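Rod shape determining protein RodA (PDB 6BAR) probably polymerises lipid II into the glycan strands of peptidoglycan during cell elongation, as a membrane-embedded glycosyltransferase of the SEDS family. Local coordinates at residues Val165-Arg170 and Leu298-Gly302; Leu280-Phe285 and Phe303-Gly308; Leu118-Leu122 and Leu135-Leu139; Arg62-Phe66 and Arg293-Phe299. All coordinates share one frame. Residue numbers count along the deposited sequence, not the author numbering.

Contact 1 (Val165-Arg170 and Leu298-Gly302)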
loop_
_atom_site.group_PDB
_atom_site.type_symbol
_atom_site.label_atom_id
_atom_site.label_comp_id
_atom_site.label_asym_id
_atom_site.label_seq_id
_atom_site.Cartn_x
_atom_site.Cartn_y
_atom_site.Cartn_z
ATOM N N VAL A 165 3.195 -7.746 -10.241
ATOM C CA VAL A 165 3.540 -6.565 -11.031
ATOM C C VAL A 165 5.053 -6.473 -11.208
ATOM O O VAL A 165 5.556 -6.211 -12.309
ATOM C CB VAL A 165 2.954 -5.296 -10.386
ATOM C CG1 VAL A 165 3.397 -4.055 -11.128
ATOM C CG2 VAL A 165 1.433 -5.376 -10.365
ATOM N N VAL A 166 5.800 -6.707 -10.125
ATOM C CA VAL A 166 7.264 -6.679 -10.189
ATOM C C VAL A 166 7.772 -7.693 -11.207
ATOM O O VAL A 166 8.588 -7.376 -12.084
ATOM C CB VAL A 166 7.868 -6.943 -8.798
ATOM C CG1 VAL A 166 9.375 -7.200 -8.891
ATOM C CG2 VAL A 166 7.566 -5.791 -7.863
ATOM N N VAL A 167 7.297 -8.934 -11.099
ATOM C CA VAL A 167 7.724 -9.978 -12.018
ATOM C C VAL A 167 7.335 -9.630 -13.456
ATOM O O VAL A 167 8.155 -9.746 -14.373
ATOM C CB VAL A 167 7.151 -11.334 -11.558
ATOM C CG1 VAL A 167 7.132 -12.340 -12.690
ATOM C CG2 VAL A 167 7.959 -11.878 -10.374
ATOM N N PHE A 168 6.100 -9.168 -13.679
ATOM C CA PHE A 168 5.634 -8.918 -15.042
ATOM C C PHE A 168 6.426 -7.798 -15.698
ATOM O O PHE A 168 6.844 -7.922 -16.855
ATOM C CB PHE A 168 4.137 -8.585 -15.054
ATOM C CG PHE A 168 3.618 -8.162 -16.414
ATOM C CD1 PHE A 168 3.192 -9.109 -17.336
ATOM C CD2 PHE A 168 3.563 -6.819 -16.768
ATOM C CE1 PHE A 168 2.721 -8.725 -18.584
ATOM C CE2 PHE A 168 3.096 -6.430 -18.014
ATOM C CZ PHE A 168 2.675 -7.383 -18.923
ATOM N N VAL A 169 6.626 -6.688 -14.984
ATOM C CA VAL A 169 7.426 -5.594 -15.524
ATOM C C VAL A 169 8.869 -6.036 -15.737
ATOM O O VAL A 169 9.520 -5.608 -16.698
ATOM C CB VAL A 169 7.332 -4.367 -14.596
ATOM C CG1 VAL A 169 8.233 -3.242 -15.082
ATOM C CG2 VAL A 169 5.896 -3.890 -14.502
ATOM N N ARG A 170 9.387 -6.906 -14.870
ATOM C CA ARG A 170 10.760 -7.376 -15.027
ATOM C C ARG A 170 10.923 -8.195 -16.303
ATOM O O ARG A 170 11.807 -7.923 -17.123
ATOM C CB ARG A 170 11.171 -8.194 -13.803
ATOM C CG ARG A 170 12.513 -8.879 -13.947
ATOM C CD ARG A 170 13.612 -7.860 -14.173
ATOM N NE ARG A 170 14.929 -8.433 -13.920
ATOM C CZ ARG A 170 15.624 -9.127 -14.812
ATOM N NH1 ARG A 170 15.130 -9.340 -16.025
ATOM N NH2 ARG A 170 16.812 -9.615 -14.489
ATOM N N LEU A 298 11.442 -1.379 -10.721
ATOM C CA LEU A 298 10.673 -2.469 -10.130
ATOM C C LEU A 298 9.995 -2.043 -8.834
ATOM O O LEU A 298 8.820 -2.347 -8.617
ATOM C CB LEU A 298 11.573 -3.679 -9.885
ATOM C CG LEU A 298 12.162 -4.343 -11.126
ATOM C CD1 LEU A 298 12.887 -5.613 -10.725
ATOM C CD2 LEU A 298 11.077 -4.628 -12.156
ATOM N N PHE A 299 10.720 -1.344 -7.960
ATOM C CA PHE A 299 10.159 -0.948 -6.671
ATOM C C PHE A 299 8.981 0.007 -6.848
ATOM O O PHE A 299 7.901 -0.203 -6.270
ATOM C CB PHE A 299 11.268 -0.328 -5.812
ATOM C CG PHE A 299 10.792 0.268 -4.517
ATOM C CD1 PHE A 299 10.305 -0.534 -3.491
ATOM C CD2 PHE A 299 10.862 1.635 -4.311
ATOM C CE1 PHE A 299 9.875 0.026 -2.292
ATOM C CE2 PHE A 299 10.441 2.201 -3.118
ATOM C CZ PHE A 299 9.945 1.396 -2.107
ATOM N N LEU A 300 9.164 1.054 -7.658
ATOM C CA LEU A 300 8.084 2.005 -7.914
ATOM C C LEU A 300 6.865 1.320 -8.520
ATOM O O LEU A 300 5.726 1.607 -8.127
ATOM C CB LEU A 300 8.571 3.126 -8.836
ATOM C CG LEU A 300 9.234 4.330 -8.159
ATOM C CD1 LEU A 300 10.613 3.988 -7.650
ATOM C CD2 LEU A 300 9.280 5.561 -9.055
ATOM N N SER A 301 7.080 0.409 -9.478
ATOM C CA SER A 301 5.941 -0.232 -10.128
ATOM C C SER A 301 5.225 -1.189 -9.181
ATOM O O SER A 301 3.992 -1.275 -9.204
ATOM C CB SER A 301 6.385 -0.954 -11.399
ATOM O OG SER A 301 7.383 -1.923 -11.128
ATOM N N GLY A 302 5.975 -1.912 -8.342
ATOM C CA GLY A 302 5.340 -2.759 -7.342
ATOM C C GLY A 302 4.488 -1.959 -6.377
ATOM O O GLY A 302 3.356 -2.347 -6.057
#
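This is a buried helix-helix packing contact inside the membrane bundle. It joins the C-terminal end of helix 153-170 to the N-terminal part of helix 294-319. The short axes approach to 8.7 Å and cross at 132°, so the helices run obliquely antiparallel. The backbones come nearest at G302 and V166, with CA atoms 5.2 Å apart. G302 CA packs 3.8 Å from V166 CG2, and a CB on G302 would clash with that methyl. L298 has the largest area covered by the other segment. L298 CD2 reaches V166 O at 3.7 Å and R170 CB at 3.9 Å, so it fills the space beside the last turn. V165 CG1 rests 3.4 Å from S301 O, and V169 CG2 lies 4.2 Å from S301 OG. No hydrogen bond links the segments. The guanidinium of R170 turns instead to the carbonyl oxygen of L122. Small residues, G302 and S301, letting a valine-lined helix come close is typical of helix packing in polytopic membrane proteins, here the SEDS fold.

Contact 2 (Leu280-Phe285 and Phe303-Gly308)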
loop_
_atom_site.group_PDB
_atom_site.type_symbol
_atom_site.label_atom_id
_atom_site.label_comp_id
_atom_site.label_asym_id
_atom_site.label_seq_id
_atom_site.Cartn_x
_atom_site.Cartn_y
_atom_site.Cartn_z
ATOM N N LEU A 280 -2.934 9.562 -9.694
ATOM C CA LEU A 280 -1.875 9.120 -8.791
ATOM C C LEU A 280 -1.162 7.882 -9.335
ATOM O O LEU A 280 0.075 7.816 -9.335
ATOM C CB LEU A 280 -2.445 8.858 -7.400
ATOM C CG LEU A 280 -1.420 8.438 -6.351
ATOM C CD1 LEU A 280 -1.365 9.420 -5.181
ATOM C CD2 LEU A 280 -1.736 7.034 -5.867
ATOM N N LEU A 281 -1.922 6.893 -9.814
ATOM C CA LEU A 281 -1.289 5.713 -10.403
ATOM C C LEU A 281 -0.505 6.077 -11.661
ATOM O O LEU A 281 0.572 5.517 -11.915
ATOM C CB LEU A 281 -2.338 4.637 -10.698
ATOM C CG LEU A 281 -3.175 4.089 -9.530
ATOM C CD1 LEU A 281 -4.179 3.055 -10.026
ATOM C CD2 LEU A 281 -2.311 3.506 -8.410
ATOM N N ALA A 282 -1.013 7.037 -12.444
ATOM C CA ALA A 282 -0.299 7.492 -13.635
ATOM C C ALA A 282 1.029 8.145 -13.275
ATOM O O ALA A 282 2.053 7.865 -13.902
ATOM C CB ALA A 282 -1.162 8.468 -14.437
ATOM N N ARG A 283 1.033 9.032 -12.277
ATOM C CA ARG A 283 2.282 9.681 -11.893
ATOM C C ARG A 283 3.263 8.681 -11.297
ATOM O O ARG A 283 4.474 8.801 -11.506
ATOM C CB ARG A 283 2.020 10.827 -10.917
ATOM C CG ARG A 283 1.922 12.206 -11.582
ATOM C CD ARG A 283 3.162 12.535 -12.415
ATOM N NE ARG A 283 3.035 13.799 -13.146
ATOM C CZ ARG A 283 3.506 14.968 -12.716
ATOM N NH1 ARG A 283 3.348 16.064 -13.449
ATOM N NH2 ARG A 283 4.136 15.043 -11.555
ATOM N N LEU A 284 2.765 7.679 -10.569
ATOM C CA LEU A 284 3.655 6.642 -10.047
ATOM C C LEU A 284 4.319 5.860 -11.178
ATOM O O LEU A 284 5.541 5.671 -11.185
ATOM C CB LEU A 284 2.889 5.697 -9.120
ATOM C CG LEU A 284 2.583 6.227 -7.719
ATOM C CD1 LEU A 284 1.721 5.250 -6.946
ATOM C CD2 LEU A 284 3.879 6.506 -6.973
ATOM N N PHE A 285 3.529 5.396 -12.148
ATOM C CA PHE A 285 4.118 4.657 -13.261
ATOM C C PHE A 285 4.955 5.552 -14.177
ATOM O O PHE A 285 5.844 5.048 -14.870
ATOM C CB PHE A 285 3.019 3.933 -14.046
ATOM C CG PHE A 285 2.574 2.638 -13.409
ATOM C CD1 PHE A 285 3.468 1.865 -12.683
ATOM C CD2 PHE A 285 1.267 2.195 -13.533
ATOM C CE1 PHE A 285 3.067 0.672 -12.096
ATOM C CE2 PHE A 285 0.861 1.002 -12.948
ATOM C CZ PHE A 285 1.762 0.242 -12.228
ATOM N N PHE A 303 5.008 -0.817 -5.922
ATOM C CA PHE A 303 4.241 0.039 -5.021
ATOM C C PHE A 303 2.946 0.513 -5.678
ATOM O O PHE A 303 1.857 0.412 -5.088
ATOM C CB PHE A 303 5.094 1.231 -4.583
ATOM C CG PHE A 303 4.544 1.965 -3.397
ATOM C CD1 PHE A 303 4.900 1.592 -2.112
ATOM C CD2 PHE A 303 3.674 3.030 -3.564
ATOM C CE1 PHE A 303 4.395 2.267 -1.015
ATOM C CE2 PHE A 303 3.168 3.712 -2.470
ATOM C CZ PHE A 303 3.528 3.331 -1.196
ATOM N N ALA A 304 3.049 1.035 -6.906
ATOM C CA ALA A 304 1.861 1.508 -7.613
ATOM C C ALA A 304 0.860 0.382 -7.829
ATOM O O ALA A 304 -0.356 0.597 -7.730
ATOM C CB ALA A 304 2.252 2.133 -8.953
ATOM N N GLY A 305 1.351 -0.822 -8.130
ATOM C CA GLY A 305 0.456 -1.956 -8.280
ATOM C C GLY A 305 -0.322 -2.247 -7.012
ATOM O O GLY A 305 -1.545 -2.379 -7.037
ATOM N N MET A 306 0.381 -2.350 -5.884
ATOM C CA MET A 306 -0.304 -2.621 -4.624
ATOM C C MET A 306 -1.353 -1.554 -4.319
ATOM O O MET A 306 -2.476 -1.867 -3.887
ATOM C CB MET A 306 0.721 -2.717 -3.496
ATOM C CG MET A 306 1.595 -3.955 -3.582
ATOM S SD MET A 306 2.699 -4.139 -2.170
ATOM C CE MET A 306 3.190 -5.848 -2.370
ATOM N N LEU A 307 -1.011 -0.287 -4.552
ATOM C CA LEU A 307 -1.949 0.793 -4.256
ATOM C C LEU A 307 -3.197 0.698 -5.134
ATOM O O LEU A 307 -4.336 0.661 -4.632
ATOM C CB LEU A 307 -1.243 2.135 -4.441
ATOM C CG LEU A 307 -1.706 3.308 -3.587
ATOM C CD1 LEU A 307 -0.574 4.302 -3.455
ATOM C CD2 LEU A 307 -2.915 3.965 -4.220
ATOM N N GLY A 308 -2.997 0.669 -6.457
ATOM C CA GLY A 308 -4.120 0.503 -7.360
ATOM C C GLY A 308 -4.947 -0.733 -7.062
ATOM O O GLY A 308 -6.169 -0.725 -7.237
#
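The two helical segments run nearly antiparallel, at 167°, with their short axes 9.6 Å apart. They belong to helices 266-288 and 294-319, which follow each other in the chain and form a helical hairpin. The backbones come nearest at L281 and A304, where the CA atoms are 5.9 Å apart. A304 is the centre of the contact. Its CB sits 3.6 Å from L284 CB and also lies over one face of the F285 ring. That second approach is a CH-pi contact, with A304 CB 3.9 Å from the ring centroid of F285. One turn along, L281 CD2 reaches the backbone at A304 O (3.6 Å) and G308 N (3.5 Å). It fits because G308 has no side chain: a CB there would point toward L281 and clash with its CD1. L307 completes the layer. Its CD2 meets L280 CD2 at 3.7 Å, and its CD1 meets L284 CD1 at 4.3 Å. The edge of the F303 ring borders the same leucine, with F303 CD2 4.5 Å from L284 CD1. Beyond this layer, L15 of helix 13-30 packs on both L280 and L284. No hydrogen bond crosses between the segments. The hairpin is therefore held here by apolar packing and one CH-pi contact, with leucines fitted against A304 and G308.

Contact 3 (Leu118-Leu122 and Leu135-Leu139)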
loop_
_atom_site.group_PDB
_atom_site.type_symbol
_atom_site.label_atom_id
_atom_site.label_comp_id
_atom_site.label_asym_id
_atom_site.label_seq_id
_atom_site.Cartn_x
_atom_site.Cartn_y
_atom_site.Cartn_z
ATOM N N LEU A 118 12.636 -7.991 -3.305
ATOM C CA LEU A 118 12.472 -8.524 -4.652
ATOM C C LEU A 118 13.077 -7.590 -5.692
ATOM O O LEU A 118 13.707 -8.052 -6.652
ATOM C CB LEU A 118 10.992 -8.778 -4.935
ATOM C CG LEU A 118 10.700 -9.875 -5.967
ATOM C CD1 LEU A 118 11.358 -11.192 -5.563
ATOM C CD2 LEU A 118 9.205 -10.062 -6.158
ATOM N N ALA A 119 12.921 -6.274 -5.509
ATOM C CA ALA A 119 13.531 -5.333 -6.442
ATOM C C ALA A 119 15.046 -5.481 -6.465
ATOM O O ALA A 119 15.653 -5.520 -7.542
ATOM C CB ALA A 119 13.137 -3.899 -6.086
ATOM N N LYS A 120 15.678 -5.577 -5.288
ATOM C CA LYS A 120 17.136 -5.692 -5.246
ATOM C C LYS A 120 17.602 -7.041 -5.783
ATOM O O LYS A 120 18.543 -7.102 -6.580
ATOM C CB LYS A 120 17.656 -5.472 -3.823
ATOM C CG LYS A 120 19.182 -5.531 -3.705
ATOM C CD LYS A 120 19.660 -5.451 -2.251
ATOM C CE LYS A 120 21.192 -5.481 -2.147
ATOM N NZ LYS A 120 21.687 -5.387 -0.737
ATOM N N ALA A 121 16.961 -8.135 -5.374
ATOM C CA ALA A 121 17.395 -9.436 -5.864
ATOM C C ALA A 121 17.055 -9.665 -7.332
ATOM O O ALA A 121 17.540 -10.644 -7.905
ATOM C CB ALA A 121 16.789 -10.561 -5.017
ATOM N N LEU A 122 16.252 -8.807 -7.964
ATOM C CA LEU A 122 15.879 -9.047 -9.354
ATOM C C LEU A 122 16.424 -7.990 -10.315
ATOM O O LEU A 122 15.794 -7.701 -11.332
ATOM C CB LEU A 122 14.358 -9.161 -9.497
ATOM C CG LEU A 122 13.717 -10.538 -9.243
ATOM C CD1 LEU A 122 12.225 -10.522 -9.555
ATOM C CD2 LEU A 122 14.417 -11.634 -10.039
ATOM N N LEU A 135 13.071 -17.887 -7.075
ATOM C CA LEU A 135 13.460 -16.734 -6.263
ATOM C C LEU A 135 12.254 -15.913 -5.826
ATOM O O LEU A 135 12.076 -15.726 -4.606
ATOM C CB LEU A 135 14.499 -15.885 -7.012
ATOM C CG LEU A 135 15.112 -14.677 -6.312
ATOM C CD1 LEU A 135 15.950 -15.079 -5.101
ATOM C CD2 LEU A 135 15.954 -13.915 -7.315
ATOM N N PRO A 136 11.379 -15.431 -6.722
ATOM C CA PRO A 136 10.160 -14.765 -6.233
ATOM C C PRO A 136 9.283 -15.688 -5.412
ATOM O O PRO A 136 8.657 -15.237 -4.444
ATOM C CB PRO A 136 9.451 -14.314 -7.518
ATOM C CG PRO A 136 10.465 -14.400 -8.581
ATOM C CD PRO A 136 11.406 -15.486 -8.197
ATOM N N ALA A 137 9.232 -16.975 -5.762
ATOM C CA ALA A 137 8.482 -17.940 -4.968
ATOM C C ALA A 137 9.012 -18.023 -3.542
ATOM O O ALA A 137 8.257 -17.853 -2.582
ATOM C CB ALA A 137 8.527 -19.318 -5.633
ATOM N N LEU A 138 10.300 -18.324 -3.370
ATOM C CA LEU A 138 10.787 -18.513 -2.008
ATOM C C LEU A 138 10.899 -17.207 -1.242
ATOM O O LEU A 138 11.070 -17.243 -0.019
ATOM C CB LEU A 138 12.138 -19.233 -1.999
ATOM C CG LEU A 138 13.350 -18.626 -2.712
ATOM C CD1 LEU A 138 14.210 -17.761 -1.784
ATOM C CD2 LEU A 138 14.169 -19.746 -3.336
ATOM N N LEU A 139 10.808 -16.061 -1.913
ATOM C CA LEU A 139 10.769 -14.804 -1.181
ATOM C C LEU A 139 9.353 -14.354 -0.835
ATOM O O LEU A 139 9.179 -13.613 0.137
ATOM C CB LEU A 139 11.479 -13.706 -1.978
ATOM C CG LEU A 139 13.003 -13.824 -2.036
ATOM C CD1 LEU A 139 13.555 -12.653 -2.811
ATOM C CD2 LEU A 139 13.601 -13.880 -0.634
#
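L118, L135 and P136 lose the most surface here, and the contact is built round them. L118 lies near the C-terminal end of helix 106-121. Its CD1 methyl makes the closest approaches, lying 3.8 Å from P136 CA and 3.8 Å from L139 CD1. The CB of L118 points sideways, but the t rotamer of chi1 helps carry the methyls across to helix 131-148. P136 offers its ring and CA as an apolar surface. It also kinks the helix, because a proline nitrogen has no hydrogen to bond to the preceding turn. L122 CD1 touches the same ring, 4.4 Å from P136 CG. The two helices are consecutive in the chain, joined by the residues 122-130, and form a helical hairpin that is packed here near its connection. Helix 106-121 ends at A121, and L122 is the first residue to leave helical angles. L135 packs against this terminus. L135 CD2 lies 3.7 Å from A121 O, 4.2 Å from A121 CB and 3.9 Å from L122 CD2. No hydrogen bond passes between the segments. Helix 153-170 borders the contact, with V166 on L118 and V167 on P136. The carbonyl oxygen of L122 accepts a hydrogen bond from R170 of that helix, while Y73 donates to the carbonyl of L139.

Contact 4 (Arg62-Phe66 and Arg293-Phe299)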
loop_
_atom_site.group_PDB
_atom_site.type_symbol
_atom_site.label_atom_id
_atom_site.label_comp_id
_atom_site.label_asym_id
_atom_site.label_seq_id
_atom_site.Cartn_x
_atom_site.Cartn_y
_atom_site.Cartn_z
ATOM N N ARG A 62 19.161 6.610 -0.944
ATOM C CA ARG A 62 18.659 5.401 -1.587
ATOM C C ARG A 62 19.649 4.248 -1.476
ATOM O O ARG A 62 19.233 3.083 -1.428
ATOM C CB ARG A 62 18.339 5.674 -3.053
ATOM C CG ARG A 62 17.792 4.466 -3.758
ATOM C CD ARG A 62 18.259 4.397 -5.177
ATOM N NE ARG A 62 18.017 3.072 -5.742
ATOM C CZ ARG A 62 18.826 2.028 -5.581
ATOM N NH1 ARG A 62 18.529 0.858 -6.135
ATOM N NH2 ARG A 62 19.937 2.151 -4.864
ATOM N N ARG A 63 20.953 4.544 -1.448
ATOM C CA ARG A 63 21.947 3.492 -1.248
ATOM C C ARG A 63 21.700 2.759 0.063
ATOM O O ARG A 63 21.672 1.522 0.099
ATOM C CB ARG A 63 23.362 4.075 -1.282
ATOM C CG ARG A 63 24.093 3.883 -2.604
ATOM C CD ARG A 63 24.281 2.403 -2.931
ATOM N NE ARG A 63 25.022 1.693 -1.888
ATOM C CZ ARG A 63 25.317 0.396 -1.924
ATOM N NH1 ARG A 63 25.992 -0.157 -0.923
ATOM N NH2 ARG A 63 24.938 -0.351 -2.954
ATOM N N ARG A 64 21.490 3.506 1.151
ATOM C CA ARG A 64 21.182 2.867 2.428
ATOM C C ARG A 64 19.848 2.134 2.372
ATOM O O ARG A 64 19.726 1.015 2.890
ATOM C CB ARG A 64 21.183 3.902 3.551
ATOM C CG ARG A 64 22.566 4.412 3.881
ATOM C CD ARG A 64 22.568 5.195 5.167
ATOM N NE ARG A 64 23.846 5.863 5.383
ATOM C CZ ARG A 64 24.144 6.561 6.471
ATOM N NH1 ARG A 64 23.255 6.680 7.448
ATOM N NH2 ARG A 64 25.331 7.141 6.585
ATOM N N LEU A 65 18.846 2.744 1.730
ATOM C CA LEU A 65 17.517 2.144 1.652
ATOM C C LEU A 65 17.561 0.773 0.985
ATOM O O LEU A 65 16.933 -0.178 1.460
ATOM C CB LEU A 65 16.559 3.072 0.903
ATOM C CG LEU A 65 15.102 2.592 0.821
ATOM C CD1 LEU A 65 14.532 2.420 2.215
ATOM C CD2 LEU A 65 14.222 3.532 0.005
ATOM N N PHE A 66 18.288 0.648 -0.123
ATOM C CA PHE A 66 18.404 -0.666 -0.742
ATOM C C PHE A 66 19.454 -1.543 -0.073
ATOM O O PHE A 66 19.467 -2.754 -0.313
ATOM C CB PHE A 66 18.701 -0.539 -2.235
ATOM C CG PHE A 66 17.472 -0.419 -3.082
ATOM C CD1 PHE A 66 16.783 0.780 -3.151
ATOM C CD2 PHE A 66 16.997 -1.504 -3.810
ATOM C CE1 PHE A 66 15.645 0.908 -3.931
ATOM C CE2 PHE A 66 15.854 -1.385 -4.595
ATOM C CZ PHE A 66 15.178 -0.175 -4.656
ATOM N N ARG A 293 18.108 3.091 -12.897
ATOM C CA ARG A 293 18.309 1.816 -12.223
ATOM C C ARG A 293 17.077 0.931 -12.386
ATOM O O ARG A 293 15.939 1.405 -12.331
ATOM C CB ARG A 293 18.613 2.046 -10.737
ATOM C CG ARG A 293 19.933 2.770 -10.448
ATOM C CD ARG A 293 19.739 3.962 -9.500
ATOM N NE ARG A 293 20.692 3.960 -8.386
ATOM C CZ ARG A 293 20.852 4.972 -7.533
ATOM N NH1 ARG A 293 20.131 6.078 -7.669
ATOM N NH2 ARG A 293 21.738 4.883 -6.544
ATOM N N LEU A 294 17.308 -0.364 -12.608
ATOM C CA LEU A 294 16.194 -1.283 -12.817
ATOM C C LEU A 294 15.479 -1.605 -11.511
ATOM O O LEU A 294 14.248 -1.743 -11.489
ATOM C CB LEU A 294 16.688 -2.567 -13.477
ATOM C CG LEU A 294 15.594 -3.592 -13.748
ATOM C CD1 LEU A 294 14.470 -2.954 -14.545
ATOM C CD2 LEU A 294 16.177 -4.774 -14.489
ATOM N N SER A 295 16.240 -1.742 -10.423
ATOM C CA SER A 295 15.641 -2.009 -9.123
ATOM C C SER A 295 14.652 -0.918 -8.739
ATOM O O SER A 295 13.586 -1.207 -8.182
ATOM C CB SER A 295 16.732 -2.154 -8.063
ATOM O OG SER A 295 17.673 -1.099 -8.151
ATOM N N ASP A 296 14.969 0.343 -9.050
ATOM C CA ASP A 296 14.027 1.415 -8.744
ATOM C C ASP A 296 12.764 1.297 -9.582
ATOM O O ASP A 296 11.654 1.464 -9.062
ATOM C CB ASP A 296 14.676 2.782 -8.953
ATOM C CG ASP A 296 15.722 3.088 -7.908
ATOM O OD1 ASP A 296 16.286 2.125 -7.348
ATOM O OD2 ASP A 296 15.967 4.284 -7.638
ATOM N N ARG A 297 12.909 1.051 -10.885
ATOM C CA ARG A 297 11.735 0.822 -11.720
ATOM C C ARG A 297 10.844 -0.246 -11.103
ATOM O O ARG A 297 9.634 -0.044 -10.936
ATOM C CB ARG A 297 12.159 0.425 -13.134
ATOM N N LEU A 298 11.442 -1.379 -10.721
ATOM C CA LEU A 298 10.673 -2.469 -10.130
ATOM C C LEU A 298 9.995 -2.043 -8.834
ATOM O O LEU A 298 8.820 -2.347 -8.617
ATOM C CB LEU A 298 11.573 -3.679 -9.885
ATOM C CG LEU A 298 12.162 -4.343 -11.126
ATOM C CD1 LEU A 298 12.887 -5.613 -10.725
ATOM C CD2 LEU A 298 11.077 -4.628 -12.156
ATOM N N PHE A 299 10.720 -1.344 -7.960
ATOM C CA PHE A 299 10.159 -0.948 -6.671
ATOM C C PHE A 299 8.981 0.007 -6.848
ATOM O O PHE A 299 7.901 -0.203 -6.270
ATOM C CB PHE A 299 11.268 -0.328 -5.812
ATOM C CG PHE A 299 10.792 0.268 -4.517
ATOM C CD1 PHE A 299 10.305 -0.534 -3.491
ATOM C CD2 PHE A 299 10.862 1.635 -4.311
ATOM C CE1 PHE A 299 9.875 0.026 -2.292
ATOM C CE2 PHE A 299 10.441 2.201 -3.118
ATOM C CZ PHE A 299 9.945 1.396 -2.107
#
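A salt bridge between R62 and D296 dominates this contact. R62 NE donates to D296 OD1 at 2.5 Å, and R62 NH1 donates to the same oxygen at 2.8 Å. One carboxylate oxygen therefore takes both hydrogen bonds at the edge of the guanidinium. S295 OG lies near the same edge, 2.9 Å from R62 NH1. S295 OG is hydrogen-bonded to E123. One face of the R62 guanidinium is stacked on the guanidinium of R293, with centres 4.1 Å apart and planes at 19°. The two groups are like-charged, and R62 NH2 is 3.7 Å from R293 NH2. D296 offsets part of that charge, and R293 NH1 makes a weak hydrogen bond to the carbonyl of D355. Next to these polar groups, F66 packs on the start of helix 294-319. F66 CE2 lies 3.7 Å from S295 CB, and F66 CZ lies 4.1 Å from F299 CB, which sits at the edge of the F66 ring. The axes of segments 62-66 and 294-299 cross at 69°, 12.5 Å apart at closest approach, so long side chains bridge the gap. V352 of helix 336-354 touches both R62 and D296. The largely buried R62-D296 salt bridge and the apolar packing of F66 thus together join the short helix to the N-terminal end of helix 294-319, across axes too far apart for backbone contact.

In the fold
Helix 294-319 runs through contacts 4, 1 and 2, in that order from its N-terminal end. Contacts 1 and 4 share L298 and F299. Contacts 1 and 2 have centres 11 Å apart and meet where F285 CE1 packs 3.6 Å from S301 CA. Contact 3 lies off this helix, but R170 NE of contact 1 probably hydrogen-bonds to L122 O at 2.8 Å. Contact 3 also meets contact 4, where A119 CB is 3.4 Å from S295 O. Contacts 2 and 3 do not touch, with nearest atoms about 8 Å apart. Bound OLC lipid lies about 9 Å from the F303 side chain, and the F299 side chain is about 10 Å from bound OLC.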